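Side-chain contacts in hemolysin BL lytic component L1 (Bacillus cereus, PDB 7NMQ), which is one component of the haemolytic enterotoxin Hbl and probably takes part in forming alpha-helical pores in target membranes: residues A[178-183]-A[279-284]; A[119-124]-A[312-317]. All blocks are in the same frame, centred on the assembly; numbering follows the deposited sequence. Where two conformers were deposited one is given.

How the interactions relate
Both interactions use helix 275-325, a long rod that packs against a different partner at each site: helix 173-200 in interaction 1, near its N-terminal end, and helix 107-154 in interaction 2, further along. Their centres are 47 Å apart, on opposite sides of the chain's centre, and about 37 Å separates their nearest atoms. Along the sequence 119-124 comes first, then 178-183, 279-284 and 312-317, which nests interaction 1 inside the loop closed by interaction 2. The inner loop, closed by interaction 1, holds both segments predicted to span the membrane. One helix thus joins distant parts of an elongated, largely helical protein, as expected of the ClyA-like family to which it belongs.

Interaction 1 (A[178-183]-A[279-284]); sequences AEIEQL and AVLSLT
Ile180 on helix 173-200 faces Leu281 and Thr284 on helix 275-325 where the two short segments run in roughly the same direction, their axes 9.6 Å apart at closest approach and crossing at -34°. The side chains between them are mainly aliphatic. Ile180, branched at CB, can meet two neighbours at once. Its longer branch has the CD2 methyl of Leu281 as an apolar neighbour, but the modelled separation is implausibly short and Ile180 was modelled in two conformers, so the detail is doubtful. In the conformer described, the other branch sits at a normal distance, Ile180 CG2 3.6 Å from Thr284 CG2. Leu269 of helix 247-272 also touches Ile180, adding a third helix to this apolar patch.

Thr284 suits its place because it has two different ends. With chi1 at -57°, its methyl points across the interface while OG1 folds back beside its own backbone N. There OG1 donates a 2.7 Å hydrogen bond to Val280 O, which also accepts the helical bond from Thr284 N; the two donors approach from opposite faces of the carbonyl plane. The hydroxyl is thus satisfied within its own helix.

Glu181 suits the border by offering methylenes to the interface, CG lying 3.7 Å from Thr284 CG2, and a carboxylate beyond it: OE2 is hydrogen-bonded to Gln177 and forms a salt bridge with Lys287. The chemistry is therefore divided: methyl and methylene groups fill the gap between the segments, a hydroxyl is paid for locally, and charge pairing at the border adds a polar tie between the same two helices.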
ATOM      1  N   ALA A 178      14.405   7.738 -22.475  1.00 15.50           N
ATOM      2  CA  ALA A 178      13.469   6.672 -22.907  1.00 15.79           C
ATOM      3  C   ALA A 178      13.899   5.361 -22.249  1.00 15.56           C
ATOM      4  O   ALA A 178      13.020   4.590 -21.830  1.00 16.73           O
ATOM      5  CB  ALA A 178      13.473   6.581 -24.402  1.00 17.82           C
ATOM      6  N   GLU A 179      15.211   5.134 -22.117  1.00 15.23           N
ATOM      7  CA  GLU A 179      15.740   3.870 -21.531  1.00 15.61           C
ATOM      8  C   GLU A 179      15.310   3.794 -20.067  1.00 14.47           C
ATOM      9  O   GLU A 179      14.835   2.744 -19.623  1.00 14.85           O
ATOM     10  CB  GLU A 179      17.262   3.764 -21.624  1.00 17.50           C
ATOM     11  CG  GLU A 179      17.839   2.463 -21.117  1.00 20.73           C
ATOM     12  CD  GLU A 179      19.340   2.314 -21.304  1.00 25.15           C
ATOM     13  OE1 GLU A 179      19.982   3.251 -21.803  1.00 30.30           O
ATOM     14  OE2 GLU A 179      19.861   1.271 -20.912  1.00 31.12           O
ATOM     15  N   ILE A 180      15.505   4.880 -19.317  0.50 14.25           N
ATOM     16  CA  ILE A 180      15.074   4.907 -17.887  0.50 14.19           C
ATOM     17  C   ILE A 180      13.578   4.610 -17.796  0.50 14.01           C
ATOM     18  O   ILE A 180      13.195   3.759 -17.007  0.50 14.69           O
ATOM     19  CB  ILE A 180      15.416   6.249 -17.232  0.50 15.16           C
ATOM     20  CG1 ILE A 180      16.938   6.392 -17.145  0.50 16.74           C
ATOM     21  CG2 ILE A 180      14.719   6.398 -15.887  0.50 13.87           C
ATOM     22  CD1 ILE A 180      17.636   5.157 -16.609  0.50 19.12           C
ATOM     23  N   GLU A 181      12.770   5.336 -18.558  1.00 14.73           N
ATOM     24  CA  GLU A 181      11.292   5.199 -18.478  1.00 14.70           C
ATOM     25  C   GLU A 181      10.910   3.740 -18.739  1.00 13.67           C
ATOM     26  O   GLU A 181      10.086   3.190 -17.985  1.00 15.26           O
ATOM     27  CB  GLU A 181      10.610   6.116 -19.497  1.00 15.83           C
ATOM     28  CG  GLU A 181      10.652   7.573 -19.085  1.00 17.67           C
ATOM     29  CD  GLU A 181      10.332   8.613 -20.158  1.00 22.31           C
ATOM     30  OE1 GLU A 181      10.366   8.256 -21.372  1.00 26.19           O
ATOM     31  OE2 GLU A 181      10.141   9.810 -19.796  1.00 22.98           O
ATOM     32  N   GLN A 182      11.524   3.114 -19.724  1.00 14.85           N
ATOM     33  CA  GLN A 182      11.246   1.689 -20.018  1.00 15.13           C
ATOM     34  C   GLN A 182      11.678   0.795 -18.854  1.00 14.37           C
ATOM     35  O   GLN A 182      10.929  -0.123 -18.494  1.00 15.43           O
ATOM     36  CB  GLN A 182      11.908   1.211 -21.312  1.00 17.67           C
ATOM     37  CG  GLN A 182      11.487  -0.207 -21.700  1.00 22.83           C
ATOM     38  CD  GLN A 182       9.986  -0.391 -21.846  1.00 26.45           C
ATOM     39  OE1 GLN A 182       9.370   0.060 -22.806  1.00 31.97           O
ATOM     40  NE2 GLN A 182       9.364  -1.065 -20.888  1.00 27.65           N
ATOM     41  N   LEU A 183      12.884   0.991 -18.330  1.00 14.51           N
ATOM     42  CA  LEU A 183      13.409   0.152 -17.223  1.00 12.94           C
ATOM     43  C   LEU A 183      12.448   0.290 -16.033  1.00 12.46           C
ATOM     44  O   LEU A 183      12.133  -0.718 -15.366  1.00 12.84           O
ATOM     45  CB  LEU A 183      14.810   0.614 -16.817  1.00 13.87           C
ATOM     46  CG  LEU A 183      15.915   0.215 -17.784  1.00 14.82           C
ATOM     47  CD1 LEU A 183      17.235   0.882 -17.409  1.00 16.47           C
ATOM     48  CD2 LEU A 183      16.046  -1.292 -17.841  1.00 17.09           C
ATOM     49  N   ALA A 279      21.782  13.967 -14.249  1.00 12.52           N
ATOM     50  CA  ALA A 279      20.586  14.763 -13.939  1.00 11.91           C
ATOM     51  C   ALA A 279      19.415  14.201 -14.741  1.00 12.21           C
ATOM     52  O   ALA A 279      18.331  14.117 -14.209  1.00 11.91           O
ATOM     53  CB  ALA A 279      20.788  16.225 -14.260  1.00 13.49           C
ATOM     54  N   VAL A 280      19.608  13.877 -16.000  1.00 12.22           N
ATOM     55  CA  VAL A 280      18.505  13.277 -16.797  1.00 13.37           C
ATOM     56  C   VAL A 280      18.033  12.006 -16.095  1.00 13.11           C
ATOM     57  O   VAL A 280      16.816  11.765 -15.977  1.00 13.55           O
ATOM     58  CB  VAL A 280      18.961  12.992 -18.223  1.00 16.04           C
ATOM     59  CG1 VAL A 280      17.922  12.172 -18.968  1.00 17.94           C
ATOM     60  CG2 VAL A 280      19.276  14.297 -18.906  1.00 18.27           C
ATOM     61  N   LEU A 281      18.968  11.189 -15.662  1.00 13.43           N
ATOM     62  CA  LEU A 281      18.623   9.924 -15.001  1.00 13.56           C
ATOM     63  C   LEU A 281      17.838  10.220 -13.739  1.00 13.07           C
ATOM     64  O   LEU A 281      16.792   9.562 -13.475  1.00 13.54           O
ATOM     65  CB  LEU A 281      19.899   9.149 -14.698  1.00 15.41           C
ATOM     66  CG  LEU A 281      20.497   8.471 -15.912  1.00 18.51           C
ATOM     67  CD1 LEU A 281      21.896   8.005 -15.654  1.00 20.22           C
ATOM     68  CD2 LEU A 281      19.671   7.343 -16.420  1.00 22.53           C
ATOM     69  N   SER A 282      18.355  11.082 -12.888  1.00 11.48           N
ATOM     70  CA  SER A 282      17.737  11.259 -11.561  1.00 11.66           C
ATOM     71  C   SER A 282      16.366  11.917 -11.731  1.00 11.46           C
ATOM     72  O   SER A 282      15.441  11.515 -11.015  1.00 12.00           O
ATOM     73  CB  SER A 282      18.643  12.004 -10.623  1.00 14.58           C
ATOM     74  OG  SER A 282      18.846  13.322 -11.041  1.00 15.65           O
ATOM     75  N   LEU A 283      16.258  12.915 -12.584  1.00 10.80           N
ATOM     76  CA  LEU A 283      14.970  13.588 -12.762  1.00 10.74           C
ATOM     77  C   LEU A 283      13.961  12.642 -13.387  1.00 10.31           C
ATOM     78  O   LEU A 283      12.761  12.713 -12.992  1.00 10.89           O
ATOM     79  CB  LEU A 283      15.139  14.828 -13.625  1.00 11.79           C
ATOM     80  CG  LEU A 283      16.004  15.893 -12.960  1.00 13.48           C
ATOM     81  CD1 LEU A 283      16.198  16.994 -13.959  1.00 16.65           C
ATOM     82  CD2 LEU A 283      15.395  16.429 -11.664  1.00 15.23           C
ATOM     83  N   THR A 284      14.375  11.824 -14.325  1.00 10.68           N
ATOM     84  CA  THR A 284      13.425  10.911 -14.999  1.00 10.66           C
ATOM     85  C   THR A 284      12.949   9.855 -13.998  1.00 11.06           C
ATOM     86  O   THR A 284      11.778   9.515 -13.925  1.00 10.91           O
ATOM     87  CB  THR A 284      14.032  10.287 -16.252  1.00 11.12           C
ATOM     88  OG1 THR A 284      14.456  11.341 -17.120  1.00 13.13           O
ATOM     89  CG2 THR A 284      13.024   9.427 -16.974  1.00 12.15           C
TER

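Interaction 2 (A[119-124]-A[312-317]). With EDO (1,2-ethanediol), chain F.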
ATOM      1  N   THR A 119     -23.004  -1.252  16.849  1.00 12.80           N
ATOM      2  CA  THR A 119     -22.487   0.095  17.150  1.00 13.79           C
ATOM      3  C   THR A 119     -21.017   0.156  16.691  1.00 13.37           C
ATOM      4  O   THR A 119     -20.608   1.127  16.017  1.00 14.39           O
ATOM      5  CB  THR A 119     -22.695   0.433  18.622  1.00 15.18           C
ATOM      6  OG1 THR A 119     -24.100   0.497  18.883  1.00 17.48           O
ATOM      7  CG2 THR A 119     -22.011   1.721  19.021  1.00 17.99           C
ATOM      8  N   THR A 120     -20.211  -0.824  17.045  1.00 12.68           N
ATOM      9  CA  THR A 120     -18.782  -0.880  16.666  1.00 12.19           C
ATOM     10  C   THR A 120     -18.637  -0.969  15.156  1.00 11.98           C
ATOM     11  O   THR A 120     -17.804  -0.237  14.580  1.00 13.19           O
ATOM     12  CB  THR A 120     -18.095  -2.081  17.298  1.00 12.44           C
ATOM     13  OG1 THR A 120     -18.309  -1.899  18.708  1.00 14.26           O
ATOM     14  CG2 THR A 120     -16.624  -2.161  16.941  1.00 14.82           C
ATOM     15  N   ILE A 121     -19.438  -1.826  14.514  1.00 11.61           N
ATOM     16  CA  ILE A 121     -19.368  -1.962  13.043  1.00 12.17           C
ATOM     17  C   ILE A 121     -19.617  -0.595  12.420  1.00 12.62           C
ATOM     18  O   ILE A 121     -18.895  -0.191  11.456  1.00 13.04           O
ATOM     19  CB  ILE A 121     -20.358  -3.027  12.556  1.00 12.33           C
ATOM     20  CG1 ILE A 121     -19.924  -4.412  12.988  1.00 12.22           C
ATOM     21  CG2 ILE A 121     -20.555  -2.892  11.048  1.00 13.17           C
ATOM     22  CD1 ILE A 121     -21.040  -5.459  12.952  1.00 13.93           C
ATOM     23  N   ASN A 122     -20.649   0.091  12.878  1.00 13.00           N
ATOM     24  CA  ASN A 122     -21.011   1.379  12.243  1.00 14.95           C
ATOM     25  C   ASN A 122     -19.903   2.403  12.496  1.00 14.49           C
ATOM     26  O   ASN A 122     -19.572   3.175  11.593  1.00 16.79           O
ATOM     27  CB  ASN A 122     -22.326   1.909  12.775  1.00 17.03           C
ATOM     28  CG  ASN A 122     -23.487   1.085  12.275  1.00 17.86           C
ATOM     29  OD1 ASN A 122     -23.390   0.360  11.281  1.00 21.94           O
ATOM     30  ND2 ASN A 122     -24.605   1.218  12.948  1.00 20.87           N
ATOM     31  N   THR A 123     -19.318   2.417  13.675  1.00 14.79           N
ATOM     32  CA  THR A 123     -18.185   3.308  14.014  1.00 15.89           C
ATOM     33  C   THR A 123     -17.031   3.021  13.053  1.00 14.44           C
ATOM     34  O   THR A 123     -16.437   3.972  12.522  1.00 15.99           O
ATOM     35  CB  THR A 123     -17.705   3.142  15.449  1.00 17.16           C
ATOM     36  OG1 THR A 123     -18.760   3.543  16.306  1.00 20.77           O
ATOM     37  CG2 THR A 123     -16.466   3.938  15.798  1.00 19.23           C
ATOM     38  N   ASN A 124     -16.711   1.747  12.841  1.00 13.71           N
ATOM     39  CA  ASN A 124     -15.593   1.332  11.979  1.00 12.56           C
ATOM     40  C   ASN A 124     -15.874   1.777  10.557  1.00 12.88           C
ATOM     41  O   ASN A 124     -14.933   2.236   9.895  1.00 14.13           O
ATOM     42  CB  ASN A 124     -15.312  -0.146  12.103  1.00 13.11           C
ATOM     43  CG  ASN A 124     -14.775  -0.481  13.475  1.00 13.72           C
ATOM     44  OD1 ASN A 124     -14.347   0.391  14.237  1.00 15.84           O
ATOM     45  ND2 ASN A 124     -14.769  -1.753  13.767  1.00 14.53           N
ATOM     46  N   ASN A 312     -20.188  -2.239   6.019  1.00 13.60           N
ATOM     47  CA  ASN A 312     -21.616  -1.937   5.772  1.00 14.59           C
ATOM     48  C   ASN A 312     -22.424  -3.226   5.565  1.00 15.07           C
ATOM     49  O   ASN A 312     -23.519  -3.336   6.125  1.00 16.01           O
ATOM     50  CB  ASN A 312     -21.769  -0.979   4.612  1.00 16.00           C
ATOM     51  CG  ASN A 312     -21.227   0.388   4.956  1.00 17.36           C
ATOM     52  OD1 ASN A 312     -21.070   0.746   6.118  1.00 18.96           O
ATOM     53  ND2 ASN A 312     -20.994   1.171   3.932  1.00 20.49           N
ATOM     54  N   THR A 313     -21.910  -4.176   4.808  1.00 15.25           N
ATOM     55  CA  THR A 313     -22.580  -5.472   4.578  1.00 16.07           C
ATOM     56  C   THR A 313     -22.721  -6.198   5.909  1.00 15.28           C
ATOM     57  O   THR A 313     -23.821  -6.769   6.200  1.00 15.54           O
ATOM     58  CB  THR A 313     -21.841  -6.310   3.547  1.00 18.38           C
ATOM     59  OG1 THR A 313     -21.874  -5.537   2.335  1.00 21.27           O
ATOM     60  CG2 THR A 313     -22.487  -7.654   3.334  1.00 20.19           C
ATOM     61  N   MET A 314     -21.674  -6.173   6.713  0.50 13.95           N
ATOM     62  CA  MET A 314     -21.686  -6.875   8.005  0.50 13.46           C
ATOM     63  C   MET A 314     -22.740  -6.209   8.905  0.50 13.95           C
ATOM     64  O   MET A 314     -23.452  -6.929   9.612  0.50 14.84           O
ATOM     65  CB  MET A 314     -20.292  -6.807   8.629  0.50 12.76           C
ATOM     66  CG  MET A 314     -20.135  -7.637   9.852  0.50 12.70           C
ATOM     67  SD  MET A 314     -18.532  -7.323  10.553  0.50 12.46           S
ATOM     68  CE  MET A 314     -17.495  -7.937   9.216  0.50 12.73           C
ATOM     69  N   GLY A 315     -22.812  -4.879   8.944  1.00 13.64           N
ATOM     70  CA  GLY A 315     -23.828  -4.165   9.740  1.00 14.23           C
ATOM     71  C   GLY A 315     -25.216  -4.596   9.301  1.00 14.56           C
ATOM     72  O   GLY A 315     -26.061  -4.838  10.170  1.00 15.49           O
ATOM     73  N   ALA A 316     -25.460  -4.743   8.005  1.00 15.00           N
ATOM     74  CA  ALA A 316     -26.774  -5.227   7.500  1.00 15.26           C
ATOM     75  C   ALA A 316     -27.062  -6.652   7.969  1.00 14.44           C
ATOM     76  O   ALA A 316     -28.191  -6.941   8.372  1.00 16.11           O
ATOM     77  CB  ALA A 316     -26.836  -5.169   6.009  1.00 16.97           C
ATOM     78  N   ASN A 317     -26.070  -7.510   7.955  1.00 14.82           N
ATOM     79  CA  ASN A 317     -26.237  -8.921   8.357  1.00 14.57           C
ATOM     80  C   ASN A 317     -26.562  -8.988   9.859  1.00 13.59           C
ATOM     81  O   ASN A 317     -27.465  -9.714  10.279  1.00 14.86           O
ATOM     82  CB  ASN A 317     -24.985  -9.718   8.012  1.00 16.47           C
ATOM     83  CG  ASN A 317     -24.821  -9.960   6.529  1.00 18.76           C
ATOM     84  OD1 ASN A 317     -25.785  -9.947   5.778  1.00 26.79           O
ATOM     85  ND2 ASN A 317     -23.617 -10.254   6.097  1.00 24.44           N
TER
HETATM   86  C1  EDO F 505     -27.423   1.251  15.655  1.00 38.41           C
HETATM   87  O1  EDO F 505     -27.956  -0.048  15.423  1.00 40.13           O
HETATM   88  C2  EDO F 505     -26.271   1.236  16.599  1.00 38.94           C
HETATM   89  O2  EDO F 505     -26.219   0.073  17.408  1.00 38.19           O
HETATM   90  O   HOH W   1     -22.471   1.311   8.496  1.00 36.86           O
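Ile121 on helix 107-154 points its CB at the turn of helix 275-325 that carries Met314 and Gly315, and its two branches divide these neighbours between them. From CB, the short branch ends at CG2, which rests on bare backbone, 3.7 Å from Gly315 N and about as far from Gly315 CA. Glycine suits this position because, lacking a side chain, it lets the two backbones come close: Ile121 CA and Gly315 CA are 6.0 Å apart. The longer branch starts at CG1, set beside the backbone N by a chi1 of -69°, and passes 4.0 Å from Met314 SD. It ends at CD1, 3.9 Å from Met314 CG, with the sulfur similarly near.

Met314 has two conformers; in the one described, to which these distances belong, its extended chain (chi1 -172°, chi2 -174°) carries CG and SD across the end of Ile121 at about a right angle, and the bend at chi3 turns only the terminal methyl. Tyr87, Trp311 and Tyr318 also touch Ile121, which makes it a buried meeting point for three helices.

At the more exposed border, two asparagines are joined through one water, which donates to Asn122 OD1 at 3.1 Å and to Asn312 OD1 at 2.8 Å. Asn312 OD1 also accepts from Ser125 OG, a second polar tie between these helices. On helix 107-154, Thr119 OG1 is hydrogen-bonded to Asn115 O and to O2 of a 1,2-ethanediol, probably from the crystallisation liquor, which also bonds Asn115 OD1.

A glycine-permitted close approach, with an isoleucine packed on methionine and bare glycine backbone and amides at the exposed border, fits the long alpha-helical bundle of the ClyA-like toxins.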